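Local coordinates for protein LP04448p (Drosophila melanogaster, PDB 2QK2) that probably binds tubulin through this second TOG domain of Mini spindles, an XMAP215-family protein that tracks growing microtubule plus ends, at residues Y21-E26 with K33-V38; T202-K205 with A211-P214; S102-F107 with V139-N144. All coordinates share one frame; numbering follows the deposited sequence.

Contact 1 (Y21-E26 with K33-V38); sequences YDKLEE and KESLEV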
# COMPACT_ATOMS: atom_id res chain seq x y z
N TYR A 21 11.82 13.01 -17.90
CA TYR A 21 10.60 12.52 -18.53
C TYR A 21 10.79 11.97 -19.94
O TYR A 21 10.20 10.94 -20.29
CB TYR A 21 9.52 13.61 -18.50
CG TYR A 21 9.12 13.99 -17.09
CD1 TYR A 21 9.69 15.11 -16.46
CD2 TYR A 21 8.23 13.20 -16.36
CE1 TYR A 21 9.38 15.43 -15.14
CE2 TYR A 21 7.91 13.51 -15.02
CZ TYR A 21 8.49 14.62 -14.42
OH TYR A 21 8.20 14.92 -13.11
N ASP A 22 11.62 12.62 -20.75
CA ASP A 22 11.85 12.12 -22.10
C ASP A 22 12.46 10.72 -22.08
O ASP A 22 12.03 9.84 -22.82
CB ASP A 22 12.76 13.07 -22.89
CG ASP A 22 12.08 14.38 -23.26
OD1 ASP A 22 10.83 14.41 -23.32
OD2 ASP A 22 12.79 15.37 -23.50
N LYS A 23 13.45 10.50 -21.22
CA LYS A 23 14.07 9.18 -21.16
C LYS A 23 13.09 8.08 -20.76
O LYS A 23 13.20 6.94 -21.23
CB LYS A 23 15.25 9.18 -20.20
CG LYS A 23 16.57 9.62 -20.82
CD LYS A 23 17.69 9.39 -19.81
CE LYS A 23 19.06 9.65 -20.38
NZ LYS A 23 20.09 9.46 -19.31
N LEU A 24 12.15 8.40 -19.88
CA LEU A 24 11.16 7.42 -19.44
C LEU A 24 10.30 6.95 -20.61
O LEU A 24 9.65 5.90 -20.52
CB LEU A 24 10.26 8.00 -18.33
CG LEU A 24 10.84 7.91 -16.91
CD1 LEU A 24 9.85 8.49 -15.91
CD2 LEU A 24 11.14 6.45 -16.58
N GLU A 25 10.30 7.71 -21.70
CA GLU A 25 9.53 7.35 -22.88
C GLU A 25 10.34 6.54 -23.89
O GLU A 25 9.80 6.10 -24.91
CB GLU A 25 8.98 8.60 -23.58
CG GLU A 25 7.87 9.31 -22.82
CD GLU A 25 6.66 8.42 -22.58
OE1 GLU A 25 6.16 7.81 -23.55
OE2 GLU A 25 6.20 8.35 -21.42
N GLU A 26 11.62 6.33 -23.62
CA GLU A 26 12.48 5.57 -24.52
C GLU A 26 12.11 4.10 -24.55
O GLU A 26 11.63 3.55 -23.55
CB GLU A 26 13.95 5.70 -24.10
CG GLU A 26 14.53 7.09 -24.21
CD GLU A 26 14.81 7.50 -25.65
OE1 GLU A 26 14.77 6.64 -26.55
OE2 GLU A 26 15.09 8.70 -25.87
N LYS A 33 15.74 3.17 -17.17
CA LYS A 33 16.42 2.89 -15.90
C LYS A 33 17.23 4.10 -15.43
O LYS A 33 17.27 4.42 -14.24
CB LYS A 33 17.36 1.69 -16.05
CG LYS A 33 18.29 1.49 -14.86
CD LYS A 33 19.29 0.38 -15.11
CE LYS A 33 20.27 0.74 -16.22
NZ LYS A 33 21.22 1.82 -15.82
N GLU A 34 17.89 4.78 -16.37
CA GLU A 34 18.70 5.94 -16.01
C GLU A 34 17.92 7.04 -15.29
O GLU A 34 18.42 7.63 -14.33
CB GLU A 34 19.41 6.49 -17.26
CG GLU A 34 20.30 5.44 -17.92
CD GLU A 34 21.17 5.98 -19.04
OE1 GLU A 34 20.75 6.95 -19.72
OE2 GLU A 34 22.27 5.43 -19.26
N SER A 35 16.69 7.32 -15.73
CA SER A 35 15.88 8.34 -15.07
C SER A 35 15.52 7.89 -13.65
O SER A 35 15.67 8.65 -12.70
CB SER A 35 14.59 8.62 -15.85
OG SER A 35 14.82 9.44 -16.98
N LEU A 36 15.04 6.65 -13.52
CA LEU A 36 14.65 6.14 -12.21
C LEU A 36 15.84 6.05 -11.24
O LEU A 36 15.68 6.29 -10.04
CB LEU A 36 13.96 4.77 -12.36
CG LEU A 36 12.65 4.77 -13.16
CD1 LEU A 36 12.05 3.38 -13.18
CD2 LEU A 36 11.65 5.76 -12.54
N GLU A 37 17.02 5.70 -11.76
CA GLU A 37 18.23 5.61 -10.93
C GLU A 37 18.52 6.94 -10.27
O GLU A 37 18.75 7.02 -9.06
CB GLU A 37 19.47 5.29 -11.77
CG GLU A 37 19.67 3.85 -12.13
CD GLU A 37 21.06 3.63 -12.70
OE1 GLU A 37 22.04 3.79 -11.94
OE2 GLU A 37 21.17 3.33 -13.91
N VAL A 38 18.55 7.99 -11.08
CA VAL A 38 18.83 9.33 -10.59
C VAL A 38 17.78 9.75 -9.57
O VAL A 38 18.12 10.32 -8.53
CB VAL A 38 18.86 10.34 -11.76
CG1 VAL A 38 19.04 11.75 -11.23
CG2 VAL A 38 20.00 10.00 -12.71

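Contact 2 (T202-K205 with A211-P214); sequences TLIK and AVTP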
# COMPACT_ATOMS: atom_id res chain seq x y z
N THR A 202 -6.20 -9.16 12.77
CA THR A 202 -5.65 -7.85 13.09
C THR A 202 -6.80 -6.90 13.40
O THR A 202 -6.71 -6.07 14.31
CB THR A 202 -4.80 -7.30 11.92
OG1 THR A 202 -3.80 -8.27 11.57
CG2 THR A 202 -4.10 -6.01 12.33
N LEU A 203 -7.89 -7.04 12.65
CA LEU A 203 -9.06 -6.20 12.86
C LEU A 203 -9.62 -6.38 14.27
O LEU A 203 -10.04 -5.41 14.90
CB LEU A 203 -10.15 -6.53 11.83
CG LEU A 203 -11.43 -5.70 11.95
CD1 LEU A 203 -11.10 -4.22 11.71
CD2 LEU A 203 -12.46 -6.18 10.94
N ILE A 204 -9.63 -7.62 14.75
CA ILE A 204 -10.14 -7.91 16.10
C ILE A 204 -9.17 -7.32 17.13
O ILE A 204 -9.59 -6.75 18.14
CB ILE A 204 -10.28 -9.43 16.35
CG1 ILE A 204 -11.28 -10.05 15.37
CG2 ILE A 204 -10.75 -9.68 17.78
CD1 ILE A 204 -11.45 -11.55 15.54
N LYS A 205 -7.88 -7.47 16.86
CA LYS A 205 -6.84 -6.94 17.74
C LYS A 205 -7.05 -5.43 17.94
O LYS A 205 -6.91 -4.92 19.05
CB LYS A 205 -5.46 -7.16 17.12
CG LYS A 205 -4.48 -7.89 18.02
CD LYS A 205 -4.16 -7.10 19.27
CE LYS A 205 -3.55 -8.00 20.34
NZ LYS A 205 -2.47 -8.90 19.82
N ALA A 211 -16.76 -6.02 19.59
CA ALA A 211 -17.21 -5.27 18.43
C ALA A 211 -17.25 -6.10 17.15
O ALA A 211 -18.21 -6.02 16.39
CB ALA A 211 -16.30 -4.05 18.24
N VAL A 212 -16.22 -6.90 16.92
CA VAL A 212 -16.14 -7.69 15.69
C VAL A 212 -16.80 -9.07 15.72
O VAL A 212 -17.39 -9.50 14.72
CB VAL A 212 -14.67 -7.87 15.25
CG1 VAL A 212 -14.60 -8.51 13.87
CG2 VAL A 212 -13.96 -6.52 15.26
N THR A 213 -16.70 -9.76 16.85
CA THR A 213 -17.28 -11.10 17.00
C THR A 213 -18.64 -11.30 16.36
O THR A 213 -18.84 -12.22 15.58
CB THR A 213 -17.37 -11.49 18.50
OG1 THR A 213 -16.07 -11.84 18.97
CG2 THR A 213 -18.33 -12.67 18.69
N PRO A 214 -19.62 -10.44 16.69
CA PRO A 214 -20.95 -10.58 16.11
C PRO A 214 -20.93 -10.76 14.59
O PRO A 214 -21.73 -11.52 14.04
CB PRO A 214 -21.64 -9.28 16.52
CG PRO A 214 -21.02 -9.00 17.84
CD PRO A 214 -19.56 -9.26 17.57

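Contact 3 (S102-F107 with V139-N144); sequences SLLEKF and VESLSN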
# COMPACT_ATOMS: atom_id res chain seq x y z
N SER A 102 -4.34 1.37 -8.80
CA SER A 102 -3.30 0.92 -9.73
C SER A 102 -2.32 -0.03 -9.05
O SER A 102 -1.95 -1.06 -9.62
CB SER A 102 -2.52 2.12 -10.28
OG SER A 102 -3.39 3.04 -10.90
N LEU A 103 -1.90 0.32 -7.84
CA LEU A 103 -0.97 -0.52 -7.10
C LEU A 103 -1.59 -1.88 -6.78
O LEU A 103 -0.95 -2.92 -6.99
CB LEU A 103 -0.53 0.19 -5.82
CG LEU A 103 0.41 1.37 -6.04
CD1 LEU A 103 0.57 2.17 -4.76
CD2 LEU A 103 1.77 0.86 -6.53
N LEU A 104 -2.82 -1.89 -6.28
CA LEU A 104 -3.50 -3.14 -5.93
C LEU A 104 -3.61 -4.08 -7.12
O LEU A 104 -3.32 -5.28 -7.01
CB LEU A 104 -4.89 -2.86 -5.36
CG LEU A 104 -4.92 -2.18 -3.98
CD1 LEU A 104 -6.35 -1.81 -3.61
CD2 LEU A 104 -4.31 -3.11 -2.94
N GLU A 105 -4.03 -3.55 -8.27
CA GLU A 105 -4.17 -4.37 -9.47
C GLU A 105 -2.84 -4.94 -9.95
O GLU A 105 -2.79 -6.00 -10.56
CB GLU A 105 -4.81 -3.55 -10.59
CG GLU A 105 -6.32 -3.54 -10.53
CD GLU A 105 -6.94 -2.54 -11.48
OE1 GLU A 105 -6.41 -2.39 -12.61
OE2 GLU A 105 -7.96 -1.91 -11.11
N LYS A 106 -1.75 -4.23 -9.66
CA LYS A 106 -0.44 -4.68 -10.08
C LYS A 106 0.03 -5.89 -9.26
O LYS A 106 1.04 -6.51 -9.59
CB LYS A 106 0.57 -3.54 -10.00
CG LYS A 106 1.91 -3.86 -10.65
CD LYS A 106 1.75 -4.32 -12.10
CE LYS A 106 3.07 -4.84 -12.65
NZ LYS A 106 2.95 -5.38 -14.03
N PHE A 107 -0.70 -6.22 -8.20
CA PHE A 107 -0.33 -7.38 -7.40
C PHE A 107 -0.58 -8.68 -8.15
O PHE A 107 -0.44 -9.77 -7.60
CB PHE A 107 -1.07 -7.38 -6.05
CG PHE A 107 -0.37 -6.57 -4.99
CD1 PHE A 107 -1.02 -5.52 -4.35
CD2 PHE A 107 0.95 -6.84 -4.65
CE1 PHE A 107 -0.36 -4.75 -3.40
CE2 PHE A 107 1.62 -6.08 -3.70
CZ PHE A 107 0.96 -5.03 -3.07
N VAL A 139 -12.24 -2.63 -1.32
CA VAL A 139 -13.29 -3.64 -1.42
C VAL A 139 -13.39 -4.19 -2.84
O VAL A 139 -13.53 -5.40 -3.04
CB VAL A 139 -14.66 -3.04 -0.99
CG1 VAL A 139 -15.79 -4.03 -1.25
CG2 VAL A 139 -14.61 -2.69 0.50
N GLU A 140 -13.31 -3.31 -3.83
CA GLU A 140 -13.37 -3.74 -5.22
C GLU A 140 -12.22 -4.70 -5.53
O GLU A 140 -12.40 -5.68 -6.24
CB GLU A 140 -13.30 -2.52 -6.15
CG GLU A 140 -13.41 -2.86 -7.63
CD GLU A 140 -13.29 -1.63 -8.51
OE1 GLU A 140 -14.13 -0.71 -8.37
OE2 GLU A 140 -12.35 -1.57 -9.34
N SER A 141 -11.05 -4.41 -4.97
CA SER A 141 -9.88 -5.24 -5.20
C SER A 141 -10.02 -6.63 -4.58
O SER A 141 -9.49 -7.61 -5.11
CB SER A 141 -8.63 -4.55 -4.67
OG SER A 141 -7.46 -5.25 -5.06
N LEU A 142 -10.73 -6.73 -3.45
CA LEU A 142 -10.93 -8.03 -2.81
C LEU A 142 -11.80 -8.92 -3.69
O LEU A 142 -11.91 -10.12 -3.45
CB LEU A 142 -11.58 -7.86 -1.43
CG LEU A 142 -10.65 -7.40 -0.30
CD1 LEU A 142 -11.46 -7.18 0.97
CD2 LEU A 142 -9.57 -8.46 -0.07
N SER A 143 -12.42 -8.32 -4.71
CA SER A 143 -13.26 -9.05 -5.64
C SER A 143 -12.51 -9.36 -6.94
O SER A 143 -13.05 -10.03 -7.82
CB SER A 143 -14.52 -8.25 -5.98
OG SER A 143 -15.45 -8.31 -4.92
N ASN A 144 -11.28 -8.87 -7.06
CA ASN A 144 -10.48 -9.11 -8.26
C ASN A 144 -10.45 -10.63 -8.48
O ASN A 144 -10.35 -11.39 -7.52
CB ASN A 144 -9.06 -8.57 -8.05
CG ASN A 144 -8.24 -8.54 -9.33
OD1 ASN A 144 -7.94 -9.58 -9.92
ND2 ASN A 144 -7.87 -7.35 -9.77
O HOH W 1 -4.96 -7.27 -11.55

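Contact 1 (Y21-E26 with K33-V38)
Lys23 lays its side chain over Ser35 and carries it on to Glu34, one helical position earlier. Its CB sits 3.3 Å from Ser35 OG, and from there the chain runs extended beyond CG until NZ meets Glu34 OE1 at 2.6 Å, a short salt bridge that is also a hydrogen bond. The ammonium group comes from above the carboxylate, 36° out of its plane. A long, flexible lysine suits this place because its methylenes can pass over the neighbouring helix before the charge reaches the partly exposed edge. Beneath it, Ser35 is small enough to let the helices come close, with the CA atoms of Lys23 and Ser35 6.4 Å apart, and its buried hydroxyl is hydrogen-bonded to Phe20 O. On the inner side Leu24 CG rests on Ser35 CB at 4.0 Å, while Leu24 CD2 reaches Leu36 CG at 4.1 Å, the two leucines crossing at about a right angle. Leu36 in turn touches Leu61 and Met76 of the following helices. Cutting the lysine back to an alanine removes the methylenes beyond CB and is likely to leave Glu34 OE1 without its charged mate across the contact. A serine at the closest approach, leucines inward and an ion pair at the margin are the makings of this helix-helix packing at the N-terminal end of the HEAT-repeat TOG domain.

Contact 2 (T202-K205 with A211-P214)
Val212 points its forked side chain at helix 190-207, where one methyl meets the side chain of Ile204 and the other lies over Leu203 and the backbone of Ile204. The setting is near the C-terminal end of the HEAT-repeat array of the TOG domain, where the short helix 209-212 follows helix 190-207 almost directly and packs against its end. The valine CB points toward the other segment, and its first torsion divides the work: CG1 lies anti to the backbone N (chi1 -171°) and goes to the Ile204 side chain, whereas CG2 lies beside that N and goes to Leu203 and the nearby main chain. Ile204 and Val212 meet obliquely, and the isoleucine offers its longer branch, CG1 lying 4.0 Å from Val212 CG1 and as near to Val212 CB. Leu203 comes in differently. Its CB leaves at a slant to the other segment, but the chain then bends closer, bringing CG within 4.2 Å of Val212 CG2. The same CG2 methyl also rests over the backbone of helix 190-207 near Ile204 CA. These distances are those of ordinary van der Waals contact, and all three residues are buried. A valine fits because its branching at CB fills the width between two neighbouring side chains without the length that would push the helices apart; the CA atoms of Ile204 and Val212 are 6.0 Å apart. The larger residues have further work: Leu203 also packs on Leu174 and Thr178 of helix 171-185, and Ile204 on Ile227 of helix 221-233. At the backbone, the carbonyl oxygen Leu203 O lies 4.1 Å from the methyl Val212 CG2.

Contact 3 (S102-F107 with V139-N144)
With chi1 at -171°, Ser141 holds OG anti to its own backbone N and directs it at Leu104, whose CG, at chi1 -69°, stands beside the backbone N. The hydroxyl oxygen thus lies against the leucine's aliphatic stem, OG 3.5 Å from Leu104 CB, while the methyl Leu104 CD1 passes alongside Ser141 CB at 3.7 Å. Ser141 OG has its polar partner elsewhere, in a hydrogen bond with Thr153 OG1 of helix 147-161, so a buried serine can tolerate this apolar neighbour. Leu104, for its part, also packs on Ile122 of helix 112-126. The contact thus joins the C-terminal ends of helices 93-105 and 131-141 in the middle of the HEAT-repeat array of the TOG domain, where helices line up side by side. At the margin Asn144 closes a type I turn from Ser141, and the Asn144 and Glu105 side chains cross at about a right angle, their amide and carboxylate planes 50° apart. Asn144 ND2 comes only to 4.2 Å from Glu105 CG; its OD1 is taken up by the backbone N of Asn146. A water bridges the backbone of Glu105 and the side chain of Asn144, donating to Glu105 O at 2.7 Å and weakly accepting from Asn144 ND2 at 3.4 Å. On the solvent side, Glu105 OE2 and Glu140 OE2 stand 4.7 Å apart, like charges that would probably discourage closer approach of these two side chains.

From the N terminus, contact 1 comes first and closes a loop of six residues, bringing helix 20-24 against helix 29-45. The chain then runs through helices 55-67 and 71-88 to contact 3, which bridges 31 residues, spanning helix 112-126, and ties helix 93-105 to helix 131-141. Helices 147-161 and 171-185 follow, and contact 2 comes last, a five-residue, mostly helical link folding helix 209-212 onto helix 190-207. The three follow in series, none nested in or crossing another. Contacts 1 and 2 lie on opposite sides of the chain's centre, their centres 46 Å apart, whereas the centre of contact 3 is 27 Å from that of contact 1 and 23 Å from that of contact 2.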